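Long-range contact in ricin B-related lectin (PDB 5MUA), which binds galactose and calcium, joining a beta-trefoil lectin to a papain-like module that probably acts as a calcium-activated cysteine protease: residues Lys148-Leu160 with Asn251-Thr263. Residues are numbered along the deposited sequence; the frame is centred on the assembly and turned at random.
Sequences KLSQTGANVHATL and NWFVERGNFSTVT
Helix 153-160 crosses strand 251-255 at 107°, their axes 10.2 Å apart at closest approach, bringing V156 and L160 against W252 and T159 down onto the corner at F259 and S260. Segment 251-263 is the turn of an antiparallel hairpin (strands 246-255 and 261-266) in the papain-like part; segment 148-160 takes the end of strand 144-152, which pairs with strand 7-13 of the lectin and with strand 178-180, into the helix through a T152/N155 capping box. The F259 ring meets K148, L149, S150 and Q151. The Q151 amide lies stacked on one face of the phenyl ring, planes 13° apart, with NE2 3.4 Å from F259 CD2 near the rim. A bend at chi2 (-76°) folds the amide back over the ring, and the bond from Q151 NE2 to S150 O, 2.9 Å long and nearly in the amide plane, helps fix its rotation. At the edge of the same ring, K148 O sits in plane, 3.3 Å from F259 CZ. One water ties the polar groups together, donating to Q151 OE1 and F259 O while accepting from T159 OG1. The methyl branch of T159 turns to the hairpin, its CG2 3.4 Å from F259 O and packed against V254 and V262. Toward the far end of the helix, L160 CD1 stands over the six-membered ring of W252, 4.2 Å from its centroid, while V156 CG1 meets the indole edge; M239 and F286 also pack around this cluster. At the lectin end, the R256 guanidinium, hydrogen-bonded through NE to V181 O and through NH1 to Y10 OH, has L149 CD2 over one face, 3.8 Å from R256 NH1.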
ATOM      1  N   LYS B 148       3.402 -28.231  -1.502  1.00 14.34           N
ATOM      2  CA  LYS B 148       2.432 -27.150  -1.270  1.00 13.73           C
ATOM      3  C   LYS B 148       3.190 -25.881  -1.011  1.00 13.36           C
ATOM      4  O   LYS B 148       4.130 -25.872  -0.246  1.00 12.87           O
ATOM      5  CB  LYS B 148       1.553 -27.439  -0.074  1.00 14.83           C
ATOM      6  CG  LYS B 148       0.359 -26.481  -0.017  1.00 16.08           C
ATOM      7  CD  LYS B 148      -0.629 -26.862   1.077  1.00 18.12           C
ATOM      8  CE  LYS B 148      -0.004 -26.706   2.481  1.00 18.36           C
ATOM      9  NZ  LYS B 148      -1.011 -27.056   3.519  1.00 20.52           N
ATOM     10  N   LEU B 149       2.796 -24.824  -1.691  1.00 13.72           N
ATOM     11  CA  LEU B 149       3.433 -23.515  -1.586  1.00 13.02           C
ATOM     12  C   LEU B 149       2.460 -22.490  -1.054  1.00 12.70           C
ATOM     13  O   LEU B 149       2.800 -21.290  -1.008  1.00 13.31           O
ATOM     14  CB  LEU B 149       3.912 -23.114  -2.969  1.00 13.05           C
ATOM     15  CG  LEU B 149       4.806 -24.167  -3.619  1.00 14.72           C
ATOM     16  CD1 LEU B 149       5.151 -23.722  -4.999  1.00 16.19           C
ATOM     17  CD2 LEU B 149       6.105 -24.415  -2.860  1.00 14.81           C
ATOM     18  N   SER B 150       1.232 -22.882  -0.744  1.00 13.06           N
ATOM     19  CA  SER B 150       0.162 -21.984  -0.286  1.00 13.61           C
ATOM     20  C   SER B 150      -0.244 -22.260   1.160  1.00 12.29           C
ATOM     21  O   SER B 150       0.066 -23.318   1.713  1.00 13.20           O
ATOM     22  CB  SER B 150      -1.113 -22.153  -1.150  1.00 15.06           C
ATOM     23  OG  SER B 150      -1.469 -23.505  -1.241  1.00 13.74           O
ATOM     24  N   GLN B 151      -0.902 -21.261   1.767  1.00 12.06           N
ATOM     25  CA  GLN B 151      -1.515 -21.330   3.057  1.00 13.20           C
ATOM     26  C   GLN B 151      -2.867 -20.682   2.960  1.00 13.20           C
ATOM     27  O   GLN B 151      -3.021 -19.727   2.228  1.00 12.87           O
ATOM     28  CB  GLN B 151      -0.684 -20.597   4.095  1.00 13.73           C
ATOM     29  CG  GLN B 151       0.617 -21.237   4.359  1.00 14.40           C
ATOM     30  CD  GLN B 151       0.459 -22.477   5.233  1.00 14.25           C
ATOM     31  OE1 GLN B 151       0.410 -22.377   6.460  1.00 15.03           O
ATOM     32  NE2 GLN B 151       0.320 -23.641   4.605  1.00 14.10           N
ATOM     33  N   THR B 152      -3.839 -21.247   3.648  1.00 13.06           N
ATOM     34  CA  THR B 152      -5.121 -20.570   3.811  1.00 14.94           C
ATOM     35  C   THR B 152      -5.031 -19.392   4.759  1.00 15.02           C
ATOM     36  O   THR B 152      -4.066 -19.226   5.516  1.00 14.04           O
ATOM     37  CB  THR B 152      -6.248 -21.503   4.275  1.00 14.75           C
ATOM     38  OG1 THR B 152      -6.029 -21.877   5.630  1.00 15.18           O
ATOM     39  CG2 THR B 152      -6.319 -22.772   3.370  1.00 17.22           C
ATOM     40  N   GLY B 153      -6.015 -18.510   4.636  1.00 15.73           N
ATOM     41  CA  GLY B 153      -6.146 -17.412   5.606  1.00 15.90           C
ATOM     42  C   GLY B 153      -6.132 -17.972   7.006  1.00 15.29           C
ATOM     43  O   GLY B 153      -5.380 -17.477   7.850  1.00 15.99           O
ATOM     44  N   ALA B 154      -6.940 -19.015   7.270  1.00 17.65           N
ATOM     45  CA  ALA B 154      -7.009 -19.612   8.625  1.00 19.20           C
ATOM     46  C   ALA B 154      -5.637 -20.154   8.994  1.00 17.15           C
ATOM     47  O   ALA B 154      -5.196 -20.017  10.126  1.00 16.67           O
ATOM     48  CB  ALA B 154      -8.108 -20.726   8.724  1.00 19.49           C
ATOM     49  N   ASN B 155      -4.961 -20.827   8.059  1.00 16.69           N
ATOM     50  CA  ASN B 155      -3.591 -21.322   8.354  1.00 16.19           C
ATOM     51  C   ASN B 155      -2.646 -20.197   8.830  1.00 15.43           C
ATOM     52  O   ASN B 155      -1.920 -20.367   9.817  1.00 14.80           O
ATOM     53  CB  ASN B 155      -2.854 -21.898   7.151  1.00 16.41           C
ATOM     54  CG  ASN B 155      -3.410 -23.189   6.615  1.00 18.09           C
ATOM     55  OD1 ASN B 155      -3.183 -23.451   5.454  1.00 14.28           O
ATOM     56  ND2 ASN B 155      -4.086 -24.006   7.439  1.00 17.91           N
ATOM     57  N   VAL B 156      -2.585 -19.081   8.086  1.00 14.14           N
ATOM     58  CA  VAL B 156      -1.662 -17.986   8.426  1.00 14.34           C
ATOM     59  C   VAL B 156      -2.102 -17.357   9.783  1.00 15.44           C
ATOM     60  O   VAL B 156      -1.255 -17.083  10.641  1.00 14.82           O
ATOM     61  CB  VAL B 156      -1.550 -16.944   7.270  1.00 12.87           C
ATOM     62  CG1 VAL B 156      -0.646 -15.828   7.706  1.00 13.86           C
ATOM     63  CG2 VAL B 156      -1.074 -17.536   5.957  1.00 13.40           C
ATOM     64  N   HIS B 157      -3.388 -17.162   9.998  1.00 15.90           N
ATOM     65  CA  HIS B 157      -3.879 -16.617  11.277  0.55 17.64           C
ATOM     66  C   HIS B 157      -3.398 -17.441  12.481  1.00 18.31           C
ATOM     67  O   HIS B 157      -2.842 -16.877  13.465  1.00 18.40           O
ATOM     68  CB  HIS B 157      -5.397 -16.436  11.250  0.55 18.89           C
ATOM     69  CG  HIS B 157      -5.996 -15.991  12.557  0.55 20.46           C
ATOM     70  ND1 HIS B 157      -5.757 -14.748  13.110  0.55 23.85           N
ATOM     71  CD2 HIS B 157      -6.837 -16.623  13.407  0.55 23.65           C
ATOM     72  CE1 HIS B 157      -6.447 -14.622  14.228  0.55 23.51           C
ATOM     73  NE2 HIS B 157      -7.107 -15.750  14.438  0.55 24.98           N
ATOM     74  N   ALA B 158      -3.544 -18.766  12.385  1.00 17.43           N
ATOM     75  CA  ALA B 158      -3.055 -19.632  13.409  1.00 17.53           C
ATOM     76  C   ALA B 158      -1.554 -19.496  13.611  1.00 16.08           C
ATOM     77  O   ALA B 158      -1.070 -19.353  14.738  1.00 18.15           O
ATOM     78  CB  ALA B 158      -3.430 -21.095  13.152  1.00 18.39           C
ATOM     79  N   THR B 159      -0.820 -19.499  12.524  1.00 15.52           N
ATOM     80  CA  THR B 159       0.594 -19.302  12.586  1.00 15.42           C
ATOM     81  C   THR B 159       0.951 -17.992  13.322  1.00 16.51           C
ATOM     82  O   THR B 159       1.787 -17.962  14.250  1.00 16.91           O
ATOM     83  CB  THR B 159       1.163 -19.368  11.171  1.00 16.74           C
ATOM     84  OG1 THR B 159       1.121 -20.759  10.803  1.00 15.75           O
ATOM     85  CG2 THR B 159       2.593 -18.916  11.109  1.00 17.15           C
ATOM     86  N   LEU B 160       0.259 -16.960  12.925  1.00 16.60           N
ATOM     87  CA  LEU B 160       0.496 -15.617  13.457  1.00 17.94           C
ATOM     88  C   LEU B 160       0.187 -15.566  14.947  1.00 18.44           C
ATOM     89  O   LEU B 160       1.022 -15.115  15.744  1.00 19.22           O
ATOM     90  CB  LEU B 160      -0.375 -14.634  12.696  1.00 18.80           C
ATOM     91  CG  LEU B 160      -0.326 -13.206  13.128  1.00 17.49           C
ATOM     92  CD1 LEU B 160       1.072 -12.613  12.980  1.00 18.14           C
ATOM     93  CD2 LEU B 160      -1.344 -12.468  12.294  1.00 19.88           C
ATOM     94  N   ASN B 251       7.230  -5.304   7.873  1.00 11.75           N
ATOM     95  CA  ASN B 251       6.468  -6.326   7.155  1.00 11.50           C
ATOM     96  C   ASN B 251       6.820  -7.737   7.686  1.00 11.80           C
ATOM     97  O   ASN B 251       7.761  -7.924   8.447  1.00 12.86           O
ATOM     98  CB  ASN B 251       6.751  -6.231   5.662  1.00 11.02           C
ATOM     99  CG  ASN B 251       6.323  -4.888   5.067  1.00 11.34           C
ATOM    100  OD1 ASN B 251       7.146  -4.037   4.741  1.00 13.18           O
ATOM    101  ND2 ASN B 251       5.035  -4.716   4.929  1.00 10.38           N
ATOM    102  N   TRP B 252       6.052  -8.734   7.244  1.00 12.85           N
ATOM    103  CA  TRP B 252       6.235 -10.070   7.729  1.00 12.33           C
ATOM    104  C   TRP B 252       5.674 -11.089   6.754  1.00 13.60           C
ATOM    105  O   TRP B 252       4.777 -10.784   5.941  1.00 13.58           O
ATOM    106  CB  TRP B 252       5.640 -10.292   9.071  1.00 12.96           C
ATOM    107  CG  TRP B 252       4.124 -10.112   9.162  1.00 13.45           C
ATOM    108  CD1 TRP B 252       3.456  -8.938   9.432  1.00 13.00           C
ATOM    109  CD2 TRP B 252       3.119 -11.127   9.055  1.00 12.18           C
ATOM    110  NE1 TRP B 252       2.080  -9.181   9.462  1.00 13.56           N
ATOM    111  CE2 TRP B 252       1.865 -10.520   9.273  1.00 13.12           C
ATOM    112  CE3 TRP B 252       3.158 -12.505   8.777  1.00 12.34           C
ATOM    113  CZ2 TRP B 252       0.682 -11.213   9.157  1.00 13.55           C
ATOM    114  CZ3 TRP B 252       1.974 -13.195   8.724  1.00 12.71           C
ATOM    115  CH2 TRP B 252       0.759 -12.563   8.930  1.00 12.57           C
ATOM    116  N   PHE B 253       6.181 -12.301   6.910  1.00 12.79           N
ATOM    117  CA  PHE B 253       5.944 -13.370   5.986  1.00 13.63           C
ATOM    118  C   PHE B 253       6.008 -14.698   6.744  1.00 14.86           C
ATOM    119  O   PHE B 253       6.448 -14.775   7.931  1.00 13.88           O
ATOM    120  CB  PHE B 253       7.078 -13.385   4.931  1.00 13.73           C
ATOM    121  CG  PHE B 253       7.128 -12.155   4.062  1.00 13.24           C
ATOM    122  CD1 PHE B 253       6.252 -12.014   2.986  1.00 13.79           C
ATOM    123  CD2 PHE B 253       8.031 -11.170   4.299  1.00 15.30           C
ATOM    124  CE1 PHE B 253       6.229 -10.836   2.225  1.00 14.20           C
ATOM    125  CE2 PHE B 253       8.062 -10.012   3.520  1.00 14.03           C
ATOM    126  CZ  PHE B 253       7.166  -9.854   2.477  1.00 14.12           C
ATOM    127  N   VAL B 254       5.633 -15.754   6.030  1.00 14.95           N
ATOM    128  CA  VAL B 254       5.956 -17.113   6.503  1.00 15.20           C
ATOM    129  C   VAL B 254       6.886 -17.698   5.517  1.00 15.25           C
ATOM    130  O   VAL B 254       7.000 -17.254   4.394  1.00 14.19           O
ATOM    131  CB  VAL B 254       4.731 -18.016   6.820  1.00 16.51           C
ATOM    132  CG1 VAL B 254       3.786 -17.353   7.791  1.00 17.08           C
ATOM    133  CG2 VAL B 254       3.945 -18.393   5.596  1.00 16.33           C
ATOM    134  N   GLU B 255       7.617 -18.714   5.969  1.00 18.53           N
ATOM    135  CA  GLU B 255       8.726 -19.266   5.225  1.00 19.48           C
ATOM    136  C   GLU B 255       8.215 -20.464   4.441  1.00 19.67           C
ATOM    137  O   GLU B 255       7.499 -21.285   4.971  1.00 18.97           O
ATOM    138  CB  GLU B 255       9.814 -19.784   6.218  1.00 21.56           C
ATOM    139  CG  GLU B 255      10.625 -18.699   6.932  1.00 23.09           C
ATOM    140  CD  GLU B 255      11.538 -17.995   5.970  1.00 26.13           C
ATOM    141  OE1 GLU B 255      12.063 -18.626   5.037  1.00 27.05           O
ATOM    142  OE2 GLU B 255      11.774 -16.829   6.152  1.00 24.36           O
ATOM    143  N   ARG B 256       8.662 -20.590   3.204  1.00 19.82           N
ATOM    144  CA  ARG B 256       8.431 -21.830   2.478  1.00 23.19           C
ATOM    145  C   ARG B 256       8.932 -23.098   3.080  1.00 22.90           C
ATOM    146  O   ARG B 256       8.240 -24.106   3.012  1.00 22.82           O
ATOM    147  CB  ARG B 256       8.910 -21.734   1.070  1.00 26.38           C
ATOM    148  CG  ARG B 256       7.669 -21.583   0.226  1.00 23.66           C
ATOM    149  CD  ARG B 256       8.097 -21.615  -1.133  1.00 20.65           C
ATOM    150  NE  ARG B 256       7.316 -20.753  -1.969  1.00 17.30           N
ATOM    151  CZ  ARG B 256       7.549 -20.702  -3.259  1.00 16.33           C
ATOM    152  NH1 ARG B 256       8.467 -21.562  -3.766  1.00 14.84           N
ATOM    153  NH2 ARG B 256       6.821 -19.901  -4.020  1.00 15.34           N
ATOM    154  N   GLY B 257      10.091 -23.038   3.705  1.00 20.99           N
ATOM    155  CA  GLY B 257      10.651 -24.266   4.373  1.00 22.11           C
ATOM    156  C   GLY B 257       9.943 -24.612   5.640  1.00 23.43           C
ATOM    157  O   GLY B 257      10.064 -25.729   6.158  1.00 26.97           O
ATOM    158  N   ASN B 258       9.199 -23.663   6.209  1.00 20.62           N
ATOM    159  CA  ASN B 258       8.463 -23.942   7.410  1.00 21.63           C
ATOM    160  C   ASN B 258       7.382 -22.910   7.598  1.00 21.61           C
ATOM    161  O   ASN B 258       7.657 -21.781   8.077  1.00 20.53           O
ATOM    162  CB  ASN B 258       9.383 -23.897   8.633  1.00 24.35           C
ATOM    163  CG  ASN B 258       8.662 -24.269   9.919  1.00 26.89           C
ATOM    164  OD1 ASN B 258       7.415 -24.356  10.025  1.00 24.63           O
ATOM    165  ND2 ASN B 258       9.456 -24.520  10.918  1.00 33.18           N
ATOM    166  N   PHE B 259       6.154 -23.317   7.312  1.00 18.88           N
ATOM    167  CA  PHE B 259       5.090 -22.355   7.202  1.00 18.63           C
ATOM    168  C   PHE B 259       4.693 -21.828   8.582  1.00 19.62           C
ATOM    169  O   PHE B 259       3.967 -20.866   8.640  1.00 18.24           O
ATOM    170  CB  PHE B 259       3.866 -22.986   6.580  1.00 18.98           C
ATOM    171  CG  PHE B 259       4.006 -23.356   5.139  1.00 19.47           C
ATOM    172  CD1 PHE B 259       4.397 -22.423   4.198  1.00 19.77           C
ATOM    173  CD2 PHE B 259       3.584 -24.618   4.699  1.00 20.92           C
ATOM    174  CE1 PHE B 259       4.458 -22.736   2.842  1.00 21.07           C
ATOM    175  CE2 PHE B 259       3.632 -24.931   3.354  1.00 21.66           C
ATOM    176  CZ  PHE B 259       4.071 -23.989   2.425  1.00 21.33           C
ATOM    177  N   SER B 260       5.137 -22.473   9.647  1.00 21.00           N
ATOM    178  CA  SER B 260       4.858 -22.009  11.015  0.50 19.80           C
ATOM    179  C   SER B 260       5.833 -20.934  11.463  1.00 19.72           C
ATOM    180  O   SER B 260       5.639 -20.324  12.502  1.00 19.99           O
ATOM    181  CB  SER B 260       4.910 -23.179  11.993  0.50 20.77           C
ATOM    182  OG  SER B 260       3.843 -24.033  11.762  0.50 19.73           O
ATOM    183  N   THR B 261       6.873 -20.654  10.695  1.00 17.27           N
ATOM    184  CA  THR B 261       7.850 -19.643  11.102  1.00 18.13           C
ATOM    185  C   THR B 261       7.388 -18.283  10.532  1.00 15.37           C
ATOM    186  O   THR B 261       7.309 -18.158   9.305  1.00 16.69           O
ATOM    187  CB  THR B 261       9.246 -19.959  10.510  1.00 20.23           C
ATOM    188  OG1 THR B 261       9.646 -21.266  10.946  1.00 23.63           O
ATOM    189  CG2 THR B 261      10.334 -18.937  10.908  1.00 22.12           C
ATOM    190  N   VAL B 262       7.167 -17.294  11.398  1.00 15.37           N
ATOM    191  CA  VAL B 262       6.967 -15.906  10.974  1.00 15.34           C
ATOM    192  C   VAL B 262       8.327 -15.189  10.874  1.00 16.33           C
ATOM    193  O   VAL B 262       9.092 -15.166  11.827  1.00 18.13           O
ATOM    194  CB  VAL B 262       5.961 -15.197  11.880  1.00 15.89           C
ATOM    195  CG1 VAL B 262       5.805 -13.785  11.379  1.00 15.41           C
ATOM    196  CG2 VAL B 262       4.604 -15.949  11.903  1.00 17.11           C
ATOM    197  N   THR B 263       8.636 -14.635   9.718  1.00 14.69           N
ATOM    198  CA  THR B 263       9.881 -13.935   9.485  1.00 15.71           C
ATOM    199  C   THR B 263       9.515 -12.456   9.275  1.00 15.90           C
ATOM    200  O   THR B 263       8.466 -12.165   8.744  1.00 14.56           O
ATOM    201  CB  THR B 263      10.576 -14.478   8.259  1.00 18.12           C
ATOM    202  OG1 THR B 263      10.923 -15.837   8.538  1.00 21.99           O
ATOM    203  CG2 THR B 263      11.917 -13.790   8.029  1.00 20.34           C
TER
HETATM  204  O   HOH W   1       6.862 -25.228   0.624  1.00 24.58           O
HETATM  205  O   HOH W   2       1.307 -20.301   8.017  1.00 14.41           O
HETATM  206  O   HOH W   3       3.885 -19.731  14.445  1.00 23.52           O
HETATM  207  O   HOH W   4       1.504 -22.776  12.243  1.00 26.30           O